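Local coordinates for protein migration inhibitory factor (Trichinella spiralis, PDB 1HFO) that belongs to the macrophage migration inhibitory factor family of cytokine-like proteins and assembles as a trimer of identical subunits, at residues P1-V14 with Y36-S48. Residues are numbered along the deposited sequence; the frame is centred on the assembly and turned at random.
Sequences PIFTLNTNIKATDV and YVAVHINTDQQLS
Asp44 N donates to Ile9 O over 2.7 Å, and the carboxylate of Asp44 turns back to receive Ala11 N at OD2 (3.1 Å). Ala11 N comes from above the carboxylate plane, 40° out of it. The other oxygen, OD1, reaches Lys10 NZ through a water that accepts from the lysine. Asn8 ND2 gives a hydrogen to Leu47 O (3.0 Å), which lies close to the amide plane of Asn8. CG of Asn8 sits between the backbone N and the carbonyl carbon (chi1 43°), which places the amide between Leu47 O and the backbone of Ala56, whose N bonds to OD1. A second water bridges Asn8 O and Gln45 O.

Thr4 and His40 point the same way from neighbouring strands, and Thr4 OG1 lies 2.9 Å from His40 ND1, near the plane of the ring. Either atom could be the donor of this hydrogen bond. His40 NE2 bonds to Gln45 OE1 of a second subunit, so the ring is held at both nitrogens.

Strands 2-7 and 38-42 are parallel neighbours, joined by the beta-alpha-beta crossover through helix 18-30. Backbone bonds alternate between them from Ala38 N to Pro1 O through to Thr7 N to Asn42 O. Strand 2-7 also pairs with strand 57-63. Strand 38-42 continues the sheet into the second subunit, as in MIF trimers.

On the sheet face towards the helices, Leu5 CD2 and Ile41 CD1 pack side by side at 4.2 Å, and Leu87 of helix 69-87 covers both residues. Val14 and Ile41 meet tip to tip, CG2 to CD1 at 4.0 Å. Val14 lies across Thr43, with their CG2 atoms 3.6 Å apart. Thr43 CG2 also touches Thr7 CG2. On the opposite face, Ile2 CG1 lies against Ala38 CB.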
loop_
_atom_site.group_PDB
_atom_site.type_symbol
_atom_site.label_atom_id
_atom_site.label_comp_id
_atom_site.label_asym_id
_atom_site.label_seq_id
_atom_site.Cartn_x
_atom_site.Cartn_y
_atom_site.Cartn_z
ATOM N N PRO A 1 -5.192 10.444 10.345
ATOM C CA PRO A 1 -5.524 9.061 9.903
ATOM C C PRO A 1 -5.604 8.901 8.397
ATOM O O PRO A 1 -5.917 9.846 7.666
ATOM C CB PRO A 1 -6.879 8.710 10.499
ATOM C CG PRO A 1 -6.929 9.623 11.713
ATOM C CD PRO A 1 -6.227 10.916 11.282
ATOM N N ILE A 2 -5.345 7.678 7.938
ATOM C CA ILE A 2 -5.416 7.377 6.534
ATOM C C ILE A 2 -6.202 6.096 6.388
ATOM O O ILE A 2 -5.948 5.112 7.104
ATOM C CB ILE A 2 -4.014 7.120 5.903
ATOM C CG1 ILE A 2 -3.164 8.378 5.968
ATOM C CG2 ILE A 2 -4.149 6.683 4.450
ATOM C CD1 ILE A 2 -1.762 8.138 5.454
ATOM N N PHE A 3 -7.171 6.130 5.494
ATOM C CA PHE A 3 -7.922 4.935 5.179
ATOM C C PHE A 3 -7.738 4.787 3.689
ATOM O O PHE A 3 -8.110 5.670 2.910
ATOM C CB PHE A 3 -9.405 5.042 5.481
ATOM C CG PHE A 3 -10.143 3.754 5.206
ATOM C CD1 PHE A 3 -9.943 2.649 6.019
ATOM C CD2 PHE A 3 -10.984 3.635 4.104
ATOM C CE1 PHE A 3 -10.575 1.420 5.739
ATOM C CE2 PHE A 3 -11.629 2.404 3.814
ATOM C CZ PHE A 3 -11.413 1.310 4.639
ATOM N N THR A 4 -7.140 3.677 3.284
ATOM C CA THR A 4 -6.891 3.428 1.879
ATOM C C THR A 4 -7.454 2.048 1.525
ATOM O O THR A 4 -7.264 1.085 2.271
ATOM C CB THR A 4 -5.361 3.537 1.595
ATOM O OG1 THR A 4 -5.074 3.116 0.260
ATOM C CG2 THR A 4 -4.575 2.724 2.586
ATOM N N LEU A 5 -8.153 1.982 0.398
ATOM C CA LEU A 5 -8.806 0.754 -0.055
ATOM C C LEU A 5 -8.571 0.462 -1.525
ATOM O O LEU A 5 -8.569 1.362 -2.374
ATOM C CB LEU A 5 -10.310 0.866 0.195
ATOM C CG LEU A 5 -11.190 -0.369 0.003
ATOM C CD1 LEU A 5 -10.915 -1.332 1.140
ATOM C CD2 LEU A 5 -12.683 0.044 0.016
ATOM N N ASN A 6 -8.377 -0.818 -1.821
ATOM C CA ASN A 6 -8.195 -1.268 -3.185
ATOM C C ASN A 6 -9.380 -2.186 -3.475
ATOM O O ASN A 6 -9.722 -3.053 -2.667
ATOM C CB ASN A 6 -6.879 -2.029 -3.322
ATOM C CG ASN A 6 -5.696 -1.187 -2.912
ATOM O OD1 ASN A 6 -5.224 -1.261 -1.770
ATOM N ND2 ASN A 6 -5.227 -0.351 -3.828
ATOM N N THR A 7 -10.000 -1.986 -4.626
ATOM C CA THR A 7 -11.180 -2.772 -4.966
ATOM C C THR A 7 -11.300 -3.044 -6.457
ATOM O O THR A 7 -10.750 -2.314 -7.286
ATOM C CB THR A 7 -12.451 -2.031 -4.476
ATOM O OG1 THR A 7 -13.617 -2.808 -4.782
ATOM C CG2 THR A 7 -12.568 -0.675 -5.154
ATOM N N ASN A 8 -12.045 -4.097 -6.797
ATOM C CA ASN A 8 -12.255 -4.444 -8.193
ATOM C C ASN A 8 -13.525 -3.831 -8.774
ATOM O O ASN A 8 -13.760 -3.919 -9.979
ATOM C CB ASN A 8 -12.295 -5.972 -8.384
ATOM C CG ASN A 8 -13.105 -6.689 -7.313
ATOM O OD1 ASN A 8 -13.987 -6.109 -6.680
ATOM N ND2 ASN A 8 -12.816 -7.986 -7.126
ATOM N N ILE A 9 -14.338 -3.193 -7.935
ATOM C CA ILE A 9 -15.559 -2.582 -8.448
ATOM C C ILE A 9 -15.233 -1.398 -9.346
ATOM O O ILE A 9 -14.088 -0.954 -9.425
ATOM C CB ILE A 9 -16.505 -2.109 -7.323
ATOM C CG1 ILE A 9 -15.862 -0.977 -6.528
ATOM C CG2 ILE A 9 -16.887 -3.265 -6.433
ATOM C CD1 ILE A 9 -16.727 -0.502 -5.409
ATOM N N LYS A 10 -16.252 -0.880 -10.019
ATOM C CA LYS A 10 -16.081 0.233 -10.940
ATOM C C LYS A 10 -16.109 1.584 -10.233
ATOM O O LYS A 10 -16.772 1.740 -9.213
ATOM C CB LYS A 10 -17.178 0.178 -12.008
ATOM C CG LYS A 10 -17.161 -1.096 -12.850
ATOM C CD LYS A 10 -18.425 -1.225 -13.699
ATOM C CE LYS A 10 -18.541 -0.102 -14.718
ATOM N NZ LYS A 10 -17.378 -0.092 -15.655
ATOM N N ALA A 11 -15.393 2.554 -10.789
ATOM C CA ALA A 11 -15.334 3.895 -10.206
ATOM C C ALA A 11 -16.711 4.518 -10.220
ATOM O O ALA A 11 -17.107 5.232 -9.290
ATOM C CB ALA A 11 -14.379 4.766 -10.992
ATOM N N THR A 12 -17.450 4.244 -11.283
ATOM C CA THR A 12 -18.777 4.811 -11.400
ATOM C C THR A 12 -19.720 4.208 -10.355
ATOM O O THR A 12 -20.857 4.659 -10.196
ATOM C CB THR A 12 -19.315 4.612 -12.827
ATOM O OG1 THR A 12 -20.459 5.447 -13.026
ATOM C CG2 THR A 12 -19.669 3.157 -13.063
ATOM N N ASP A 13 -19.242 3.207 -9.622
ATOM C CA ASP A 13 -20.062 2.591 -8.590
ATOM C C ASP A 13 -19.715 3.085 -7.190
ATOM O O ASP A 13 -20.243 2.596 -6.189
ATOM C CB ASP A 13 -19.978 1.070 -8.692
ATOM C CG ASP A 13 -20.851 0.519 -9.822
ATOM O OD1 ASP A 13 -21.658 1.289 -10.408
ATOM O OD2 ASP A 13 -20.746 -0.679 -10.124
ATOM N N VAL A 14 -18.809 4.052 -7.126
ATOM C CA VAL A 14 -18.435 4.678 -5.856
ATOM C C VAL A 14 -19.336 5.920 -5.815
ATOM O O VAL A 14 -19.249 6.795 -6.682
ATOM C CB VAL A 14 -16.951 5.128 -5.836
ATOM C CG1 VAL A 14 -16.641 5.827 -4.512
ATOM C CG2 VAL A 14 -16.034 3.928 -5.999
ATOM N N TYR A 36 -7.239 16.164 9.536
ATOM C CA TYR A 36 -6.130 15.211 9.510
ATOM C C TYR A 36 -6.545 13.871 8.896
ATOM O O TYR A 36 -5.743 12.945 8.840
ATOM C CB TYR A 36 -5.618 14.961 10.920
ATOM C CG TYR A 36 -4.868 16.131 11.505
ATOM C CD1 TYR A 36 -3.534 16.351 11.175
ATOM C CD2 TYR A 36 -5.499 17.019 12.376
ATOM C CE1 TYR A 36 -2.832 17.448 11.706
ATOM C CE2 TYR A 36 -4.806 18.115 12.907
ATOM C CZ TYR A 36 -3.473 18.318 12.565
ATOM O OH TYR A 36 -2.769 19.389 13.102
ATOM N N VAL A 37 -7.791 13.759 8.436
ATOM C CA VAL A 37 -8.238 12.488 7.860
ATOM C C VAL A 37 -8.091 12.418 6.346
ATOM O O VAL A 37 -8.606 13.284 5.613
ATOM C CB VAL A 37 -9.711 12.212 8.205
ATOM C CG1 VAL A 37 -10.167 10.894 7.539
ATOM C CG2 VAL A 37 -9.877 12.137 9.693
ATOM N N ALA A 38 -7.383 11.391 5.871
ATOM C CA ALA A 38 -7.215 11.205 4.439
ATOM C C ALA A 38 -7.890 9.901 4.065
ATOM O O ALA A 38 -7.753 8.891 4.764
ATOM C CB ALA A 38 -5.727 11.162 4.054
ATOM N N VAL A 39 -8.637 9.950 2.972
ATOM C CA VAL A 39 -9.348 8.780 2.466
ATOM C C VAL A 39 -8.995 8.582 1.012
ATOM O O VAL A 39 -9.027 9.514 0.211
ATOM C CB VAL A 39 -10.865 8.959 2.584
ATOM C CG1 VAL A 39 -11.578 7.699 1.990
ATOM C CG2 VAL A 39 -11.251 9.134 4.037
ATOM N N HIS A 40 -8.712 7.328 0.652
ATOM C CA HIS A 40 -8.318 6.993 -0.702
ATOM C C HIS A 40 -8.984 5.689 -1.119
ATOM O O HIS A 40 -9.039 4.758 -0.317
ATOM C CB HIS A 40 -6.810 6.773 -0.734
ATOM C CG HIS A 40 -6.315 6.092 -1.973
ATOM N ND1 HIS A 40 -5.549 4.946 -1.930
ATOM C CD2 HIS A 40 -6.434 6.417 -3.280
ATOM C CE1 HIS A 40 -5.215 4.599 -3.160
ATOM N NE2 HIS A 40 -5.738 5.477 -3.997
ATOM N N ILE A 41 -9.488 5.650 -2.348
ATOM C CA ILE A 41 -10.061 4.414 -2.880
ATOM C C ILE A 41 -9.534 4.250 -4.292
ATOM O O ILE A 41 -9.611 5.161 -5.117
ATOM C CB ILE A 41 -11.608 4.402 -2.887
ATOM C CG1 ILE A 41 -12.092 3.012 -3.318
ATOM C CG2 ILE A 41 -12.140 5.483 -3.824
ATOM C CD1 ILE A 41 -13.579 2.759 -3.037
ATOM N N ASN A 42 -8.954 3.081 -4.544
ATOM C CA ASN A 42 -8.379 2.729 -5.831
ATOM C C ASN A 42 -9.317 1.666 -6.400
ATOM O O ASN A 42 -9.384 0.550 -5.886
ATOM C CB ASN A 42 -6.984 2.155 -5.603
ATOM C CG ASN A 42 -6.269 1.831 -6.888
ATOM O OD1 ASN A 42 -6.651 2.292 -7.955
ATOM N ND2 ASN A 42 -5.202 1.039 -6.785
ATOM N N THR A 43 -10.050 2.034 -7.444
ATOM C CA THR A 43 -11.042 1.136 -8.048
ATOM C C THR A 43 -10.596 0.510 -9.353
ATOM O O THR A 43 -9.522 0.816 -9.876
ATOM C CB THR A 43 -12.352 1.901 -8.338
ATOM O OG1 THR A 43 -12.055 3.043 -9.152
ATOM C CG2 THR A 43 -13.025 2.358 -7.040
ATOM N N ASP A 44 -11.456 -0.354 -9.891
ATOM C CA ASP A 44 -11.198 -1.028 -11.159
ATOM C C ASP A 44 -9.883 -1.795 -11.149
ATOM O O ASP A 44 -9.157 -1.834 -12.141
ATOM C CB ASP A 44 -11.193 -0.008 -12.289
ATOM C CG ASP A 44 -12.578 0.531 -12.584
ATOM O OD1 ASP A 44 -13.435 -0.266 -13.031
ATOM O OD2 ASP A 44 -12.810 1.739 -12.369
ATOM N N GLN A 45 -9.594 -2.410 -10.015
ATOM C CA GLN A 45 -8.360 -3.156 -9.872
ATOM C C GLN A 45 -8.580 -4.637 -10.160
ATOM O O GLN A 45 -9.692 -5.161 -10.044
ATOM C CB GLN A 45 -7.808 -3.007 -8.457
ATOM C CG GLN A 45 -7.361 -1.602 -8.093
ATOM C CD GLN A 45 -6.229 -1.099 -8.948
ATOM O OE1 GLN A 45 -5.093 -1.566 -8.849
ATOM N NE2 GLN A 45 -6.531 -0.138 -9.797
ATOM N N GLN A 46 -7.501 -5.295 -10.556
ATOM C CA GLN A 46 -7.538 -6.718 -10.817
ATOM C C GLN A 46 -7.344 -7.275 -9.432
ATOM O O GLN A 46 -6.254 -7.193 -8.858
ATOM C CB GLN A 46 -6.385 -7.110 -11.728
ATOM C CG GLN A 46 -6.557 -6.605 -13.145
ATOM C CD GLN A 46 -7.582 -7.428 -13.908
ATOM O OE1 GLN A 46 -7.475 -8.655 -13.968
ATOM N NE2 GLN A 46 -8.571 -6.763 -14.500
ATOM N N LEU A 47 -8.410 -7.829 -8.886
ATOM C CA LEU A 47 -8.370 -8.367 -7.540
ATOM C C LEU A 47 -9.212 -9.622 -7.409
ATOM O O LEU A 47 -10.372 -9.641 -7.816
ATOM C CB LEU A 47 -8.884 -7.312 -6.550
ATOM C CG LEU A 47 -9.014 -7.777 -5.100
ATOM C CD1 LEU A 47 -7.622 -7.910 -4.504
ATOM C CD2 LEU A 47 -9.837 -6.794 -4.293
ATOM N N SER A 48 -8.626 -10.663 -6.831
ATOM C CA SER A 48 -9.331 -11.908 -6.625
ATOM C C SER A 48 -9.353 -12.172 -5.131
ATOM O O SER A 48 -8.363 -11.945 -4.422
ATOM C CB SER A 48 -8.629 -13.050 -7.355
ATOM O OG SER A 48 -7.476 -13.460 -6.650
HETATM O O HOH W 1 -12.174 -5.130 -11.521
HETATM O O HOH W 2 -15.176 0.618 -14.789
#